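Local coordinates for protein galactan 1,3-beta-galactosidase (Phanerochaete chrysosporium, PDB 7BYS) that probably cleaves galactose units from the end of beta-1,3-galactan chains and carries a calcium-containing carbohydrate-binding module beside its catalytic propeller, at residues Leu186-His194 against Gln242-Ala253; Ser306-Arg314 against Val341-Asn349. All coordinates share one frame; numbering follows the deposited sequence.

How the interactions relate
Interaction 1 (Leu186-His194 against Gln242-Ala253) lies in the glycoside hydrolase family 43 catalytic domain, and interaction 2 (Ser306-Arg314 against Val341-Asn349) in the carbohydrate-binding module that follows it in the chain. Their centres are 37 Å apart and their nearest atoms about 23 Å, so neither touches the other. Interaction 1 joins two blades next to the sugar site: Gln242, Arg82 and Asp137 bind galactose in the sugar complex of this enzyme, though the site holds none here. The side chain of Gln242 is about 3 Å from that of Arg82, and the side chain of Glu187 about 3 Å from that of Asp137. Interaction 2 joins two sheets beside a calcium ion, to which Glu308 and Glu310 contribute three oxygens.

Interaction 1 of 2, residues Leu186-His194 against Gln242-Ala253; sequences LEAPGIVKH and QNAFDLPLGSNA
Asn243 ties Gln242-Ala253 to Leu186-His194 where the inner strands of two blades of the five-bladed beta-propeller of family 43 run side by side, 7° from parallel. Here the fit is tight. Asn243 ND2 donates to Ala188 O at 3.0 Å and to Asp246 OD2 at 3.1 Å, both partners close to its amide plane; Asp246 receives it on the syn lone pair. These two bonds fix the rotation of the amide. Asp246 OD2 also lies 3.3 Å from Gly190 CA, on the side where a side chain would have stood. At the sugar-site end, the extended Gln242 passes Ala188 CB and its NE2 makes a weak bond to Glu187 OE2; the strongest partner of this amide is Trp260 NE1, bonded to Gln242 OE1, and Ser203 OG also bonds to NE2.

Between the two backbones water, rather than direct backbone bonds, makes the link: one water donates to Pro189 O and Ala244 O, a second to Ile191 O and Asp246 O. Val192 puts CG2 anti to its backbone N, where the methyl meets Pro248 CD at 3.8 Å and Ala253 CB at 4.3 Å. The more exposed end lies at the type II' turn Leu249-Asn252. There the His194 ring, stacked on Phe277, turns its edge to the turn, and a third water sits in the ring plane, 3.0 Å from ND1 and 2.9 Å from Asn252 O.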
loop_
_atom_site.group_PDB
_atom_site.type_symbol
_atom_site.label_atom_id
_atom_site.label_comp_id
_atom_site.label_asym_id
_atom_site.label_seq_id
_atom_site.Cartn_x
_atom_site.Cartn_y
_atom_site.Cartn_z
ATOM N N LEU A 186 -9.097 -10.704 11.343
ATOM C CA LEU A 186 -8.815 -9.454 10.654
ATOM C C LEU A 186 -7.456 -8.922 11.072
ATOM O O LEU A 186 -7.063 -9.023 12.239
ATOM C CB LEU A 186 -9.886 -8.401 10.958
ATOM C CG LEU A 186 -11.303 -8.698 10.449
ATOM C CD1 LEU A 186 -12.292 -7.717 11.025
ATOM C CD2 LEU A 186 -11.355 -8.706 8.926
ATOM N N GLU A 187 -6.751 -8.324 10.120
ATOM C CA GLU A 187 -5.513 -7.631 10.449
ATOM C C GLU A 187 -5.392 -6.391 9.566
ATOM O O GLU A 187 -6.357 -5.964 8.922
ATOM C CB GLU A 187 -4.310 -8.580 10.445
ATOM C CG GLU A 187 -3.977 -9.152 9.087
ATOM C CD GLU A 187 -2.764 -10.081 9.137
ATOM O OE1 GLU A 187 -2.265 -10.380 10.244
ATOM O OE2 GLU A 187 -2.300 -10.514 8.063
ATOM N N ALA A 188 -4.209 -5.772 9.586
ATOM C CA ALA A 188 -3.933 -4.545 8.839
ATOM C C ALA A 188 -5.064 -3.514 8.931
ATOM O O ALA A 188 -5.572 -3.033 7.900
ATOM C CB ALA A 188 -3.618 -4.895 7.382
ATOM N N PRO A 189 -5.498 -3.146 10.134
ATOM C CA PRO A 189 -6.662 -2.265 10.255
ATOM C C PRO A 189 -6.318 -0.798 10.051
ATOM O O PRO A 189 -5.186 -0.353 10.248
ATOM C CB PRO A 189 -7.104 -2.478 11.709
ATOM C CG PRO A 189 -5.811 -2.759 12.435
ATOM C CD PRO A 189 -5.020 -3.601 11.457
ATOM N N GLY A 190 -7.350 -0.042 9.685
ATOM C CA GLY A 190 -7.348 1.402 9.849
ATOM C C GLY A 190 -8.775 1.893 9.905
ATOM O O GLY A 190 -9.681 1.244 9.374
ATOM N N ILE A 191 -8.989 3.044 10.556
ATOM C CA ILE A 191 -10.310 3.667 10.596
ATOM C C ILE A 191 -10.222 5.090 10.070
ATOM O O ILE A 191 -9.298 5.841 10.405
ATOM C CB ILE A 191 -10.976 3.637 11.991
ATOM C CG1 ILE A 191 -11.460 2.214 12.306
ATOM C CG2 ILE A 191 -12.118 4.684 12.088
ATOM C CD1 ILE A 191 -11.926 2.006 13.756
ATOM N N VAL A 192 -11.188 5.449 9.232
ATOM C CA VAL A 192 -11.341 6.813 8.763
ATOM C C VAL A 192 -12.792 7.227 8.971
ATOM O O VAL A 192 -13.716 6.427 8.772
ATOM C CB VAL A 192 -10.885 6.946 7.293
ATOM C CG1 VAL A 192 -11.756 6.114 6.375
ATOM C CG2 VAL A 192 -10.866 8.411 6.869
ATOM N N LYS A 193 -12.992 8.469 9.404
ATOM C CA LYS A 193 -14.344 8.974 9.542
ATOM C C LYS A 193 -14.851 9.509 8.216
ATOM O O LYS A 193 -14.089 9.990 7.369
ATOM C CB LYS A 193 -14.410 10.091 10.571
ATOM C CG LYS A 193 -14.202 9.601 11.963
ATOM C CD LYS A 193 -14.543 10.695 12.967
ATOM C CE LYS A 193 -16.017 10.671 13.327
ATOM N NZ LYS A 193 -16.288 11.396 14.603
ATOM N N HIS A 194 -16.161 9.424 8.044
ATOM C CA HIS A 194 -16.816 9.964 6.862
ATOM C C HIS A 194 -18.220 10.356 7.282
ATOM O O HIS A 194 -19.001 9.489 7.677
ATOM C CB HIS A 194 -16.860 8.912 5.757
ATOM C CG HIS A 194 -17.739 9.282 4.606
ATOM N ND1 HIS A 194 -17.338 10.149 3.613
ATOM C CD2 HIS A 194 -18.996 8.895 4.285
ATOM C CE1 HIS A 194 -18.315 10.287 2.733
ATOM N NE2 HIS A 194 -19.332 9.536 3.117
ATOM N N GLN A 242 -2.147 -4.731 0.644
ATOM C CA GLN A 242 -2.689 -4.923 1.981
ATOM C C GLN A 242 -2.771 -3.562 2.648
ATOM O O GLN A 242 -1.814 -2.781 2.586
ATOM C CB GLN A 242 -1.792 -5.836 2.818
ATOM C CG GLN A 242 -2.393 -6.161 4.180
ATOM C CD GLN A 242 -1.498 -7.033 5.025
ATOM O OE1 GLN A 242 -0.276 -6.979 4.919
ATOM N NE2 GLN A 242 -2.107 -7.861 5.873
ATOM N N ASN A 243 -3.910 -3.289 3.286
ATOM C CA ASN A 243 -4.146 -1.996 3.917
ATOM C C ASN A 243 -3.009 -1.619 4.859
ATOM O O ASN A 243 -2.449 -2.467 5.562
ATOM C CB ASN A 243 -5.444 -2.070 4.718
ATOM C CG ASN A 243 -5.932 -0.709 5.142
ATOM O OD1 ASN A 243 -6.016 0.206 4.330
ATOM N ND2 ASN A 243 -6.273 -0.565 6.413
ATOM N N ALA A 244 -2.694 -0.319 4.881
ATOM C CA ALA A 244 -1.711 0.241 5.811
ATOM C C ALA A 244 -2.271 1.470 6.523
ATOM O O ALA A 244 -2.170 1.585 7.753
ATOM C CB ALA A 244 -0.407 0.614 5.108
ATOM N N PHE A 245 -2.888 2.387 5.777
ATOM C CA PHE A 245 -3.406 3.613 6.372
ATOM C C PHE A 245 -4.507 4.159 5.482
ATOM O O PHE A 245 -4.409 4.088 4.251
ATOM C CB PHE A 245 -2.315 4.683 6.563
ATOM C CG PHE A 245 -2.671 5.705 7.610
ATOM C CD1 PHE A 245 -2.420 5.463 8.960
ATOM C CD2 PHE A 245 -3.304 6.890 7.249
ATOM C CE1 PHE A 245 -2.779 6.393 9.930
ATOM C CE2 PHE A 245 -3.666 7.821 8.215
ATOM C CZ PHE A 245 -3.401 7.572 9.549
ATOM N N ASP A 246 -5.537 4.723 6.102
ATOM C CA ASP A 246 -6.700 5.224 5.374
ATOM C C ASP A 246 -6.857 6.691 5.749
ATOM O O ASP A 246 -7.282 7.011 6.864
ATOM C CB ASP A 246 -7.903 4.368 5.725
ATOM C CG ASP A 246 -7.586 2.909 5.587
ATOM O OD1 ASP A 246 -7.251 2.505 4.439
ATOM O OD2 ASP A 246 -7.588 2.196 6.612
ATOM N N LEU A 247 -6.456 7.580 4.831
ATOM C CA LEU A 247 -6.348 9.006 5.131
ATOM C C LEU A 247 -7.602 9.728 4.665
ATOM O O LEU A 247 -8.019 9.540 3.520
ATOM C CB LEU A 247 -5.138 9.583 4.401
ATOM C CG LEU A 247 -4.819 11.023 4.795
ATOM C CD1 LEU A 247 -4.183 11.081 6.168
ATOM C CD2 LEU A 247 -3.894 11.663 3.756
ATOM N N PRO A 248 -8.235 10.568 5.482
ATOM C CA PRO A 248 -9.379 11.338 4.974
ATOM C C PRO A 248 -8.951 12.300 3.874
ATOM O O PRO A 248 -7.838 12.822 3.875
ATOM C CB PRO A 248 -9.893 12.092 6.210
ATOM C CG PRO A 248 -8.840 11.983 7.226
ATOM C CD PRO A 248 -7.967 10.807 6.909
ATOM N N LEU A 249 -9.843 12.502 2.903
ATOM C CA LEU A 249 -9.561 13.393 1.769
ATOM C C LEU A 249 -10.904 13.978 1.323
ATOM O O LEU A 249 -11.608 13.378 0.512
ATOM C CB LEU A 249 -8.877 12.654 0.624
ATOM C CG LEU A 249 -8.571 13.507 -0.616
ATOM C CD1 LEU A 249 -7.384 14.399 -0.360
ATOM C CD2 LEU A 249 -8.335 12.646 -1.847
ATOM N N GLY A 250 -11.263 15.136 1.889
ATOM C CA GLY A 250 -12.541 15.741 1.538
ATOM C C GLY A 250 -13.677 14.815 1.912
ATOM O O GLY A 250 -13.708 14.251 3.011
ATOM N N SER A 251 -14.618 14.627 0.992
ATOM C CA SER A 251 -15.712 13.699 1.235
ATOM C C SER A 251 -15.335 12.258 0.929
ATOM O O SER A 251 -16.198 11.378 0.993
ATOM C CB SER A 251 -16.955 14.100 0.442
ATOM O OG SER A 251 -16.655 14.225 -0.929
ATOM N N ASN A 252 -14.069 12.000 0.613
ATOM C CA ASN A 252 -13.592 10.649 0.354
ATOM C C ASN A 252 -12.385 10.338 1.236
ATOM O O ASN A 252 -12.277 10.845 2.355
ATOM C CB ASN A 252 -13.306 10.475 -1.141
ATOM C CG ASN A 252 -14.530 10.781 -2.006
ATOM O OD1 ASN A 252 -15.509 10.037 -2.002
ATOM N ND2 ASN A 252 -14.478 11.894 -2.734
ATOM N N ALA A 253 -11.485 9.495 0.750
ATOM C CA ALA A 253 -10.306 9.111 1.508
ATOM C C ALA A 253 -9.278 8.585 0.519
ATOM O O ALA A 253 -9.553 8.433 -0.675
ATOM C CB ALA A 253 -10.657 8.042 2.551
HETATM O O HOH W 1 -4.074 2.096 9.735
HETATM O O HOH W 2 -7.274 7.423 9.533
HETATM O O HOH W 3 -14.613 11.311 3.943
#

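Interaction 2 of 2, residues Ser306-Arg314 against Val341-Asn349; sequences SYEAENGQR and VTINNVQSN. With CA (calcium ion), chain F.
Tyr307 reaches from one sheet of the carbohydrate-binding module's beta-sandwich to the other, bridging the strand 305-308 and the strand 339-349. With CG anti to its carbonyl carbon (chi1 -59°), the side chain heads for the second sheet. CB starts the contact against Ile343 CG2 at 3.8 Å, and CG and CD2 remain beside the same methyl. Halfway along, Val346 CG2 sits over the centre of one ring face, 4.3 Å above the plane, while CE1 touches Val346 CG1. CE2 is near Asn345 O, and CZ comes up to Val346 CA. At the tip, Gln347 N donates to Tyr307 OH at 3.1 Å; a water in the ring plane links the same oxygen to Gln347 O, so the phenol oxygen meets the strand once directly and once through water.

Beyond the short 3-10 segment 309-311 the chain changes sheets. Gln313 and Thr342 form an antiparallel hydrogen-bonded pair, with Gln313 N to Thr342 O at 2.8 Å and Thr342 N to Gln313 O at 2.9 Å. Arg314 and Val341 follow as a non-hydrogen-bonded pair. Val341 CG2 lies against Ala309 O and the backbone of Gly312, while Ile343 CD1 reaches Ala309 CA.

The end of strand 305-308 and the 3-10 segment also serve the calcium ion: Glu308 binds through OE1 and Glu310 through both carboxylate oxygens, with Ser327, Lys330 and Asp422 completing the site. On the outer side the bend at chi2 (49°) carries the amide of Gln313 to that of Asn344, and the two planes are nearly coplanar. There Asn344 ND2 donates to a lone pair of Gln313 OE1, in the carbonyl plane, at 2.8 Å.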
loop_
_atom_site.group_PDB
_atom_site.type_symbol
_atom_site.label_atom_id
_atom_site.label_comp_id
_atom_site.label_asym_id
_atom_site.label_seq_id
_atom_site.Cartn_x
_atom_site.Cartn_y
_atom_site.Cartn_z
ATOM N N SER A 306 -5.651 3.386 -24.464
ATOM C CA SER A 306 -5.489 1.945 -24.322
ATOM C C SER A 306 -5.136 1.305 -25.656
ATOM O O SER A 306 -5.707 1.652 -26.693
ATOM C CB SER A 306 -6.784 1.310 -23.816
ATOM O OG SER A 306 -7.006 1.579 -22.442
ATOM N N TYR A 307 -4.224 0.335 -25.611
ATOM C CA TYR A 307 -3.837 -0.462 -26.773
ATOM C C TYR A 307 -3.878 -1.927 -26.366
ATOM O O TYR A 307 -3.176 -2.325 -25.431
ATOM C CB TYR A 307 -2.419 -0.112 -27.229
ATOM C CG TYR A 307 -2.225 1.338 -27.619
ATOM C CD1 TYR A 307 -1.941 2.305 -26.662
ATOM C CD2 TYR A 307 -2.315 1.743 -28.951
ATOM C CE1 TYR A 307 -1.757 3.633 -27.014
ATOM C CE2 TYR A 307 -2.132 3.069 -29.310
ATOM C CZ TYR A 307 -1.859 4.008 -28.338
ATOM O OH TYR A 307 -1.679 5.333 -28.694
ATOM N N GLU A 308 -4.658 -2.731 -27.081
ATOM C CA GLU A 308 -4.741 -4.156 -26.784
ATOM C C GLU A 308 -3.512 -4.877 -27.314
ATOM O O GLU A 308 -3.102 -4.660 -28.458
ATOM C CB GLU A 308 -5.993 -4.757 -27.420
ATOM C CG GLU A 308 -7.305 -4.189 -26.891
ATOM C CD GLU A 308 -7.582 -4.526 -25.437
ATOM O OE1 GLU A 308 -7.031 -5.516 -24.912
ATOM O OE2 GLU A 308 -8.361 -3.789 -24.810
ATOM N N ALA A 309 -2.923 -5.743 -26.485
ATOM C CA ALA A 309 -1.753 -6.496 -26.923
ATOM C C ALA A 309 -2.068 -7.357 -28.140
ATOM O O ALA A 309 -1.230 -7.505 -29.041
ATOM C CB ALA A 309 -1.233 -7.361 -25.778
ATOM N N GLU A 310 -3.280 -7.913 -28.197
ATOM C CA GLU A 310 -3.643 -8.820 -29.276
ATOM C C GLU A 310 -3.787 -8.107 -30.612
ATOM O O GLU A 310 -3.813 -8.776 -31.649
ATOM C CB GLU A 310 -4.909 -9.606 -28.909
ATOM C CG GLU A 310 -6.145 -8.752 -28.659
ATOM C CD GLU A 310 -6.298 -8.314 -27.208
ATOM O OE1 GLU A 310 -5.287 -8.273 -26.463
ATOM O OE2 GLU A 310 -7.452 -8.044 -26.819
ATOM N N ASN A 311 -3.873 -6.780 -30.613
ATOM C CA ASN A 311 -3.861 -6.008 -31.846
ATOM C C ASN A 311 -2.455 -5.628 -32.278
ATOM O O ASN A 311 -2.288 -5.016 -33.339
ATOM C CB ASN A 311 -4.736 -4.756 -31.702
ATOM C CG ASN A 311 -6.201 -5.089 -31.574
ATOM O OD1 ASN A 311 -6.653 -6.133 -32.049
ATOM N ND2 ASN A 311 -6.957 -4.207 -30.930
ATOM N N GLY A 312 -1.443 -5.986 -31.493
ATOM C CA GLY A 312 -0.071 -5.728 -31.854
ATOM C C GLY A 312 0.458 -6.763 -32.821
ATOM O O GLY A 312 -0.221 -7.717 -33.201
ATOM N N GLN A 313 1.711 -6.566 -33.219
ATOM C CA GLN A 313 2.364 -7.429 -34.190
ATOM C C GLN A 313 3.196 -8.450 -33.423
ATOM O O GLN A 313 4.183 -8.101 -32.762
ATOM C CB GLN A 313 3.222 -6.592 -35.139
ATOM C CG GLN A 313 2.422 -5.828 -36.211
ATOM C CD GLN A 313 1.237 -5.027 -35.657
ATOM O OE1 GLN A 313 1.414 -3.951 -35.073
ATOM N NE2 GLN A 313 0.022 -5.552 -35.843
ATOM N N ARG A 314 2.793 -9.715 -33.508
ATOM C CA ARG A 314 3.507 -10.777 -32.816
ATOM C C ARG A 314 4.702 -11.227 -33.636
ATOM O O ARG A 314 4.647 -11.258 -34.868
ATOM C CB ARG A 314 2.584 -11.968 -32.588
ATOM C CG ARG A 314 1.586 -11.722 -31.474
ATOM C CD ARG A 314 0.658 -12.908 -31.289
ATOM N NE ARG A 314 -0.258 -13.039 -32.416
ATOM C CZ ARG A 314 -0.314 -14.097 -33.212
ATOM N NH1 ARG A 314 0.477 -15.137 -32.999
ATOM N NH2 ARG A 314 -1.178 -14.120 -34.215
ATOM N N VAL A 341 5.767 -9.255 -28.802
ATOM C CA VAL A 341 4.677 -8.490 -29.383
ATOM C C VAL A 341 5.108 -7.034 -29.424
ATOM O O VAL A 341 5.743 -6.535 -28.489
ATOM C CB VAL A 341 3.316 -8.706 -28.669
ATOM C CG1 VAL A 341 3.324 -8.145 -27.240
ATOM C CG2 VAL A 341 2.171 -8.098 -29.490
ATOM N N THR A 342 4.818 -6.372 -30.538
ATOM C CA THR A 342 5.176 -4.977 -30.728
ATOM C C THR A 342 3.886 -4.212 -30.935
ATOM O O THR A 342 3.118 -4.512 -31.854
ATOM C CB THR A 342 6.095 -4.823 -31.942
ATOM O OG1 THR A 342 7.299 -5.560 -31.715
ATOM C CG2 THR A 342 6.451 -3.359 -32.165
ATOM N N ILE A 343 3.626 -3.255 -30.054
ATOM C CA ILE A 343 2.483 -2.371 -30.204
ATOM C C ILE A 343 2.948 -1.157 -30.989
ATOM O O ILE A 343 3.861 -0.441 -30.566
ATOM C CB ILE A 343 1.895 -1.987 -28.839
ATOM C CG1 ILE A 343 1.383 -3.263 -28.152
ATOM C CG2 ILE A 343 0.770 -0.980 -29.010
ATOM C CD1 ILE A 343 0.734 -3.035 -26.818
ATOM N N ASN A 344 2.354 -0.963 -32.156
ATOM C CA ASN A 344 2.738 0.104 -33.059
ATOM C C ASN A 344 1.723 1.235 -32.992
ATOM O O ASN A 344 0.632 1.101 -32.429
ATOM C CB ASN A 344 2.845 -0.434 -34.491
ATOM C CG ASN A 344 4.083 -1.279 -34.697
ATOM O OD1 ASN A 344 5.203 -0.794 -34.580
ATOM N ND2 ASN A 344 3.886 -2.558 -35.010
ATOM N N ASN A 345 2.112 2.368 -33.578
ATOM C CA ASN A 345 1.257 3.553 -33.653
ATOM C C ASN A 345 0.797 4.008 -32.272
ATOM O O ASN A 345 -0.361 4.386 -32.071
ATOM C CB ASN A 345 0.090 3.352 -34.617
ATOM C CG ASN A 345 0.561 3.135 -36.035
ATOM O OD1 ASN A 345 1.360 3.913 -36.553
ATOM N ND2 ASN A 345 0.109 2.054 -36.651
ATOM N N VAL A 346 1.709 3.944 -31.308
ATOM C CA VAL A 346 1.480 4.542 -29.999
ATOM C C VAL A 346 1.720 6.043 -30.140
ATOM O O VAL A 346 2.864 6.490 -30.250
ATOM C CB VAL A 346 2.392 3.920 -28.940
ATOM C CG1 VAL A 346 2.135 4.554 -27.573
ATOM C CG2 VAL A 346 2.165 2.417 -28.882
ATOM N N GLN A 347 0.635 6.815 -30.143
ATOM C CA GLN A 347 0.717 8.254 -30.353
ATOM C C GLN A 347 1.281 8.945 -29.118
ATOM O O GLN A 347 0.983 8.563 -27.981
ATOM C CB GLN A 347 -0.682 8.799 -30.656
ATOM C CG GLN A 347 -0.760 10.296 -30.971
ATOM C CD GLN A 347 -0.680 11.188 -29.733
ATOM O OE1 GLN A 347 -1.099 10.802 -28.637
ATOM N NE2 GLN A 347 -0.136 12.390 -29.908
ATOM N N SER A 348 2.083 9.985 -29.343
ATOM C CA SER A 348 2.569 10.790 -28.235
ATOM C C SER A 348 2.820 12.220 -28.685
ATOM O O SER A 348 3.001 12.500 -29.871
ATOM C CB SER A 348 3.850 10.213 -27.630
ATOM O OG SER A 348 4.174 10.897 -26.432
ATOM N N ASN A 349 2.817 13.122 -27.705
ATOM C CA ASN A 349 3.318 14.479 -27.861
ATOM C C ASN A 349 4.808 14.573 -27.575
ATOM O O ASN A 349 5.382 15.660 -27.695
ATOM C CB ASN A 349 2.563 15.439 -26.927
ATOM C CG ASN A 349 2.369 14.869 -25.521
ATOM O OD1 ASN A 349 3.035 13.915 -25.125
ATOM N ND2 ASN A 349 1.450 15.463 -24.763
HETATM CA CA CA F . -6.588 -7.727 -24.428
HETATM O O HOH W 4 -0.820 7.085 -26.881
HETATM O O HOH W 5 -0.255 -2.386 -32.683
HETATM O O HOH W 6 6.995 -8.365 -32.202
#